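Local coordinates for 3-dehydroquinate dehydratase (Zymomonas mobilis subsp. mobilis, PDB 6SMF), which probably catalyses the trans-dehydration of 3-dehydroquinate to 3-dehydroshikimate through an enolate intermediate, in the shikimate pathway to chorismate, at residues Thr9-Asn14 with Glu53-Asn58; Ile79-Ala84 with Glu105-Asn110. All blocks are in the same frame, centred on the assembly; numbering follows the deposited sequence.

Interaction 1. Residues Thr9-Asn14 with Glu53-Asn58; sequences TIFILN and EIRQSN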
loop_
_atom_site.group_PDB
_atom_site.type_symbol
_atom_site.label_atom_id
_atom_site.label_comp_id
_atom_site.label_asym_id
_atom_site.label_seq_id
_atom_site.Cartn_x
_atom_site.Cartn_y
_atom_site.Cartn_z
ATOM N N THR A 9 39.219 22.895 2.302
ATOM C CA THR A 9 38.273 23.024 3.437
ATOM C C THR A 9 37.155 21.973 3.277
ATOM O O THR A 9 36.676 21.725 2.152
ATOM C CB THR A 9 37.840 24.484 3.644
ATOM O OG1 THR A 9 36.548 24.634 3.052
ATOM C CG2 THR A 9 38.836 25.508 3.127
ATOM N N ILE A 10 36.801 21.298 4.365
ATOM C CA ILE A 10 35.718 20.275 4.362
ATOM C C ILE A 10 34.659 20.701 5.371
ATOM O O ILE A 10 34.976 20.709 6.569
ATOM C CB ILE A 10 36.288 18.885 4.668
ATOM C CG1 ILE A 10 37.138 18.345 3.523
ATOM C CG2 ILE A 10 35.183 17.918 4.995
ATOM C CD1 ILE A 10 37.988 17.162 3.948
ATOM N N PHE A 11 33.465 21.046 4.898
ATOM C CA PHE A 11 32.282 21.327 5.740
ATOM C C PHE A 11 31.812 20.014 6.389
ATOM O O PHE A 11 31.791 18.926 5.748
ATOM C CB PHE A 11 31.176 21.953 4.896
ATOM C CG PHE A 11 31.347 23.428 4.647
ATOM C CD1 PHE A 11 32.495 23.914 4.062
ATOM C CD2 PHE A 11 30.347 24.329 4.993
ATOM C CE1 PHE A 11 32.657 25.274 3.865
ATOM C CE2 PHE A 11 30.491 25.684 4.749
ATOM C CZ PHE A 11 31.661 26.151 4.220
ATOM N N ILE A 12 31.498 20.106 7.677
ATOM C CA ILE A 12 30.897 19.005 8.464
ATOM C C ILE A 12 29.650 19.600 9.097
ATOM O O ILE A 12 29.798 20.501 9.954
ATOM C CB ILE A 12 31.885 18.470 9.498
ATOM C CG1 ILE A 12 33.202 18.041 8.843
ATOM C CG2 ILE A 12 31.245 17.349 10.298
ATOM C CD1 ILE A 12 34.217 17.443 9.806
ATOM N N LEU A 13 28.488 19.151 8.628
ATOM C CA LEU A 13 27.195 19.784 8.937
ATOM C C LEU A 13 26.336 18.805 9.737
ATOM O O LEU A 13 26.096 17.698 9.250
ATOM C CB LEU A 13 26.533 20.185 7.622
ATOM C CG LEU A 13 27.314 21.152 6.746
ATOM C CD1 LEU A 13 26.558 21.433 5.448
ATOM C CD2 LEU A 13 27.590 22.444 7.485
ATOM N N ASN A 14 25.896 19.240 10.914
ATOM C CA ASN A 14 25.102 18.441 11.873
ATOM C C ASN A 14 23.699 19.046 11.957
ATOM O O ASN A 14 23.556 20.269 12.107
ATOM C CB ASN A 14 25.824 18.292 13.216
ATOM C CG ASN A 14 27.086 17.452 13.106
ATOM O OD1 ASN A 14 27.018 16.295 12.715
ATOM N ND2 ASN A 14 28.247 18.020 13.407
ATOM N N GLU A 53 35.153 22.824 8.662
ATOM C CA GLU A 53 34.206 23.853 9.161
ATOM C C GLU A 53 32.994 23.110 9.680
ATOM O O GLU A 53 32.280 22.539 8.858
ATOM C CB GLU A 53 33.777 24.903 8.138
ATOM C CG GLU A 53 33.471 26.231 8.821
ATOM C CD GLU A 53 34.753 27.031 8.959
ATOM O OE1 GLU A 53 35.366 27.025 10.042
ATOM O OE2 GLU A 53 35.196 27.640 7.954
ATOM N N ILE A 54 32.801 23.120 10.994
ATOM C CA ILE A 54 31.848 22.255 11.745
ATOM C C ILE A 54 30.708 23.141 12.246
ATOM O O ILE A 54 30.996 24.080 12.972
ATOM C CB ILE A 54 32.560 21.538 12.910
ATOM C CG1 ILE A 54 33.826 20.821 12.425
ATOM C CG2 ILE A 54 31.599 20.607 13.633
ATOM C CD1 ILE A 54 34.485 19.908 13.453
ATOM N N ARG A 55 29.470 22.769 11.935
ATOM C CA ARG A 55 28.259 23.553 12.236
ATOM C C ARG A 55 27.110 22.600 12.601
ATOM O O ARG A 55 27.115 21.418 12.178
ATOM C CB ARG A 55 27.902 24.341 10.977
ATOM C CG ARG A 55 28.975 25.343 10.605
ATOM C CD ARG A 55 28.619 26.273 9.462
ATOM N NE ARG A 55 29.833 27.074 9.278
ATOM C CZ ARG A 55 29.993 28.057 8.398
ATOM N NH1 ARG A 55 29.030 28.413 7.549
ATOM N NH2 ARG A 55 31.148 28.678 8.411
ATOM N N GLN A 56 26.123 23.131 13.310
ATOM C CA GLN A 56 24.921 22.404 13.746
ATOM C C GLN A 56 23.768 23.392 13.701
ATOM O O GLN A 56 23.990 24.566 14.020
ATOM C CB GLN A 56 25.114 21.837 15.153
ATOM C CG GLN A 56 24.008 20.887 15.560
ATOM C CD GLN A 56 22.820 21.610 16.148
ATOM O OE1 GLN A 56 22.985 22.678 16.766
ATOM N NE2 GLN A 56 21.636 21.019 15.956
ATOM N N SER A 57 22.587 22.917 13.330
ATOM C CA SER A 57 21.344 23.700 13.396
ATOM C C SER A 57 20.179 22.731 13.510
ATOM O O SER A 57 20.295 21.590 12.993
ATOM C CB SER A 57 21.220 24.620 12.215
ATOM O OG SER A 57 19.935 25.235 12.162
ATOM N N ASN A 58 19.131 23.179 14.183
ATOM C CA ASN A 58 17.825 22.490 14.247
ATOM C C ASN A 58 16.999 22.881 13.015
ATOM O O ASN A 58 15.868 22.382 12.902
ATOM C CB ASN A 58 17.123 22.740 15.585
ATOM C CG ASN A 58 18.010 22.343 16.752
ATOM O OD1 ASN A 58 18.704 21.324 16.662
ATOM N ND2 ASN A 58 18.051 23.165 17.816
#
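F11 and R55, which meet across two strands, both hold CG anti to the carbonyl carbon, at chi1 -81° and -64°. The arginine chain is extended from CG to NE. The two residues lie on neighbouring parallel strands, 9-14 and 51-56, of the flavodoxin-like sheet of type II dehydroquinases. Strand 51-56 is the outermost strand on this side of the sheet within the chain.

The backbones are joined by alternating bonds in parallel register. I10 O accepts from E53 N, and I12 N gives a nearly straight bond to E53 O at 2.8 Å. I12 O accepts from R55 N, and N14 N returns one to R55 O. The last bond, S57 N to N14 O at 3.1 Å, continues the pairing into the loop after the strand. CA-H...O contacts reinforce it, such as I54 CA to I12 O at 3.2 Å.

F11, L13, E53 and R55 share one face of the sheet, toward helix 60-72. CB of E53 lies over one face of the F11 ring. CE2 of F11 sits over one face of the R55 guanidinium, 4.2 Å from NH1 and offset toward its rim. The two planes are 58° apart, so this is not a parallel stack. L13 runs beside R55 and points the same way; its CD2 is 4.0 Å from R55 CB. Beyond the strands, R55 forms a salt bridge with E69 and a cation-pi contact with W66.

I12, N14, I54 and Q56 occupy the other face, beside helix 34-48. I12 CB packs on I54 CG1 at 4.2 Å. N14 OD1 is hydrogen-bonded to Y139. Q56 lays its CG against N14, 3.9 Å from N14 CB and 3.5 Å from N14 O.

Interaction 2. Residues Ile79-Ala84 with Glu105-Asn110; sequences ILNAAA and EVHLSN. With FLC (citrate anion), chain E.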
loop_
_atom_site.group_PDB
_atom_site.type_symbol
_atom_site.label_atom_id
_atom_site.label_comp_id
_atom_site.label_asym_id
_atom_site.label_seq_id
_atom_site.Cartn_x
_atom_site.Cartn_y
_atom_site.Cartn_z
ATOM N N ILE A 79 30.591 16.594 4.784
ATOM C CA ILE A 79 30.173 15.448 5.617
ATOM C C ILE A 79 28.877 15.922 6.254
ATOM O O ILE A 79 28.905 16.996 6.870
ATOM C CB ILE A 79 31.263 15.111 6.632
ATOM C CG1 ILE A 79 32.550 14.613 5.954
ATOM C CG2 ILE A 79 30.735 14.138 7.655
ATOM C CD1 ILE A 79 33.804 14.626 6.870
ATOM N N LEU A 80 27.778 15.206 6.013
ATOM C CA LEU A 80 26.421 15.663 6.393
ATOM C C LEU A 80 25.741 14.589 7.231
ATOM O O LEU A 80 25.596 13.466 6.756
ATOM C CB LEU A 80 25.602 15.954 5.132
ATOM C CG LEU A 80 24.158 16.360 5.392
ATOM C CD1 LEU A 80 24.097 17.608 6.284
ATOM C CD2 LEU A 80 23.432 16.573 4.064
ATOM N N ASN A 81 25.399 14.950 8.458
ATOM C CA ASN A 81 24.492 14.198 9.349
ATOM C C ASN A 81 23.245 15.066 9.515
ATOM O O ASN A 81 23.244 15.939 10.370
ATOM C CB ASN A 81 25.193 13.861 10.665
ATOM C CG ASN A 81 24.325 12.941 11.469
ATOM O OD1 ASN A 81 23.148 12.850 11.157
ATOM N ND2 ASN A 81 24.876 12.274 12.474
ATOM N N ALA A 82 22.257 14.910 8.647
ATOM C CA ALA A 82 20.997 15.688 8.651
ATOM C C ALA A 82 20.077 15.243 9.798
ATOM O O ALA A 82 19.002 15.796 9.923
ATOM C CB ALA A 82 20.323 15.529 7.313
ATOM N N ALA A 83 20.484 14.274 10.609
ATOM C CA ALA A 83 19.661 13.699 11.707
ATOM C C ALA A 83 18.238 13.412 11.182
ATOM O O ALA A 83 18.148 12.773 10.094
ATOM C CB ALA A 83 19.667 14.598 12.898
ATOM N N ALA A 84 17.165 13.859 11.857
ATOM C CA ALA A 84 15.788 13.465 11.463
ATOM C C ALA A 84 15.452 13.982 10.062
ATOM O O ALA A 84 14.614 13.390 9.450
ATOM C CB ALA A 84 14.762 13.955 12.441
ATOM N N GLU A 105 27.187 11.058 3.570
ATOM C CA GLU A 105 26.171 10.903 4.632
ATOM C C GLU A 105 26.858 10.252 5.825
ATOM O O GLU A 105 27.568 9.266 5.622
ATOM C CB GLU A 105 25.022 10.025 4.153
ATOM C CG GLU A 105 23.824 10.042 5.068
ATOM C CD GLU A 105 22.681 9.137 4.611
ATOM O OE1 GLU A 105 22.847 8.354 3.582
ATOM O OE2 GLU A 105 21.609 9.212 5.288
ATOM N N VAL A 106 26.610 10.779 7.022
ATOM C CA VAL A 106 27.098 10.211 8.303
ATOM C C VAL A 106 25.939 10.059 9.293
ATOM O O VAL A 106 25.109 10.959 9.391
ATOM C CB VAL A 106 28.235 11.084 8.844
ATOM C CG1 VAL A 106 28.391 10.923 10.325
ATOM C CG2 VAL A 106 29.519 10.730 8.140
ATOM N N HIS A 107 25.908 8.921 9.981
ATOM C CA HIS A 107 25.077 8.671 11.176
ATOM C C HIS A 107 25.956 8.011 12.245
ATOM O O HIS A 107 26.726 7.087 11.924
ATOM C CB HIS A 107 23.837 7.802 10.877
ATOM C CG HIS A 107 23.064 8.296 9.705
ATOM N ND1 HIS A 107 22.303 9.438 9.755
ATOM C CD2 HIS A 107 22.962 7.813 8.444
ATOM C CE1 HIS A 107 21.722 9.602 8.594
ATOM N NE2 HIS A 107 22.130 8.617 7.766
ATOM N N LEU A 108 25.791 8.470 13.480
ATOM C CA LEU A 108 26.337 7.824 14.679
ATOM C C LEU A 108 25.773 6.415 14.794
ATOM O O LEU A 108 26.551 5.479 15.007
ATOM C CB LEU A 108 25.937 8.667 15.888
ATOM C CG LEU A 108 26.482 10.095 15.948
ATOM C CD1 LEU A 108 25.658 10.901 16.951
ATOM C CD2 LEU A 108 27.965 10.088 16.334
ATOM N N SER A 109 24.444 6.293 14.786
ATOM C CA SER A 109 23.749 4.993 14.958
ATOM C C SER A 109 23.548 4.401 13.555
ATOM O O SER A 109 23.865 5.090 12.547
ATOM C CB SER A 109 22.458 5.179 15.670
ATOM O OG SER A 109 21.571 5.890 14.827
ATOM N N ASN A 110 23.092 3.165 13.487
ATOM C CA ASN A 110 22.700 2.526 12.217
ATOM C C ASN A 110 21.199 2.744 12.068
ATOM O O ASN A 110 20.400 2.092 12.744
ATOM C CB ASN A 110 23.103 1.047 12.221
ATOM C CG ASN A 110 22.610 0.267 11.016
ATOM O OD1 ASN A 110 22.000 0.822 10.092
ATOM N ND2 ASN A 110 22.879 -1.034 11.037
HETATM C CAC FLC E . 18.976 9.259 12.212
HETATM C CA FLC E . 20.216 8.869 13.035
HETATM C CB FLC E . 21.149 10.040 13.395
HETATM C CBC FLC E . 22.435 9.581 14.082
HETATM C CG FLC E . 20.477 11.046 14.345
HETATM C CGC FLC E . 20.692 10.896 15.850
HETATM O OA1 FLC E . 18.209 10.157 12.692
HETATM O OA2 FLC E . 18.781 8.691 11.091
HETATM O OB1 FLC E . 23.344 10.307 14.026
HETATM O OB2 FLC E . 22.471 8.547 14.564
HETATM O OG1 FLC E . 20.834 11.966 16.538
HETATM O OG2 FLC E . 20.565 9.768 16.366
HETATM O OHB FLC E . 21.468 10.654 12.149
#
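N81 and H107 meet at a bound citrate, probably from the crystallisation liquor.

Polar bonds dominate. The citrate hydroxyl OHB donates to N81 OD1 and accepts from H107 ND1 at 2.8 Å, at the edge of the imidazole. N81 ND2 gives an almost straight bond to OB1 of the central carboxylate (174°). L108 N also reaches OB1, while S109 N and, at 2.8 Å, S109 OG both donate to OB2. N81, L108 and S109 are predicted to bind substrate and H107 to be the proton donor, so the citrate probably occupies the substrate pocket.

Second-shell bonds fix these groups. H107 NE2 donates to E105 OE2 at 2.6 Å, so the ring is held at both nitrogens. The oxygen lies at the ring edge, in plane, while the nitrogen meets it from above the carboxylate plane. E105 OE2 also bonds S121, and its OE1 bonds T130. N81 OD1 accepts from A83 N, an Asx turn.

Between the backbones, V106 N donates to L80 O at 2.9 Å. In packing, I79 CG2 touches V106 CG2 at 3.7 Å. N81 holds CG anti to the backbone N (chi1 -172°), and this CG lies against V106 O at 3.0 Å.

Strands 77-81 and 103-107 are parallel neighbours joined through helix 90-98 in a beta-alpha-beta unit. Helix 136-147 packs on I79 and V106, and helix 122-126 on L80 and E105.

Overall arrangement
Both interactions are parallel strand pairings in one sheet, and they adjoin where strand 9-14 lies beside strand 77-81. F11 O and L13 N probably hydrogen-bond I79 there, and N14 packs against N81. Interaction 1 is partly buried and involves the outermost strand 51-56. Five backbone hydrogen bonds join its segments, and its side chains add apolar and aromatic-guanidinium packing. Interaction 2 is buried more centrally. A single backbone bond crosses between its segments, at a wider strand angle of 46°, and polar side chains converge on the citrate. Y139 links the two by bonding both N14 and N81.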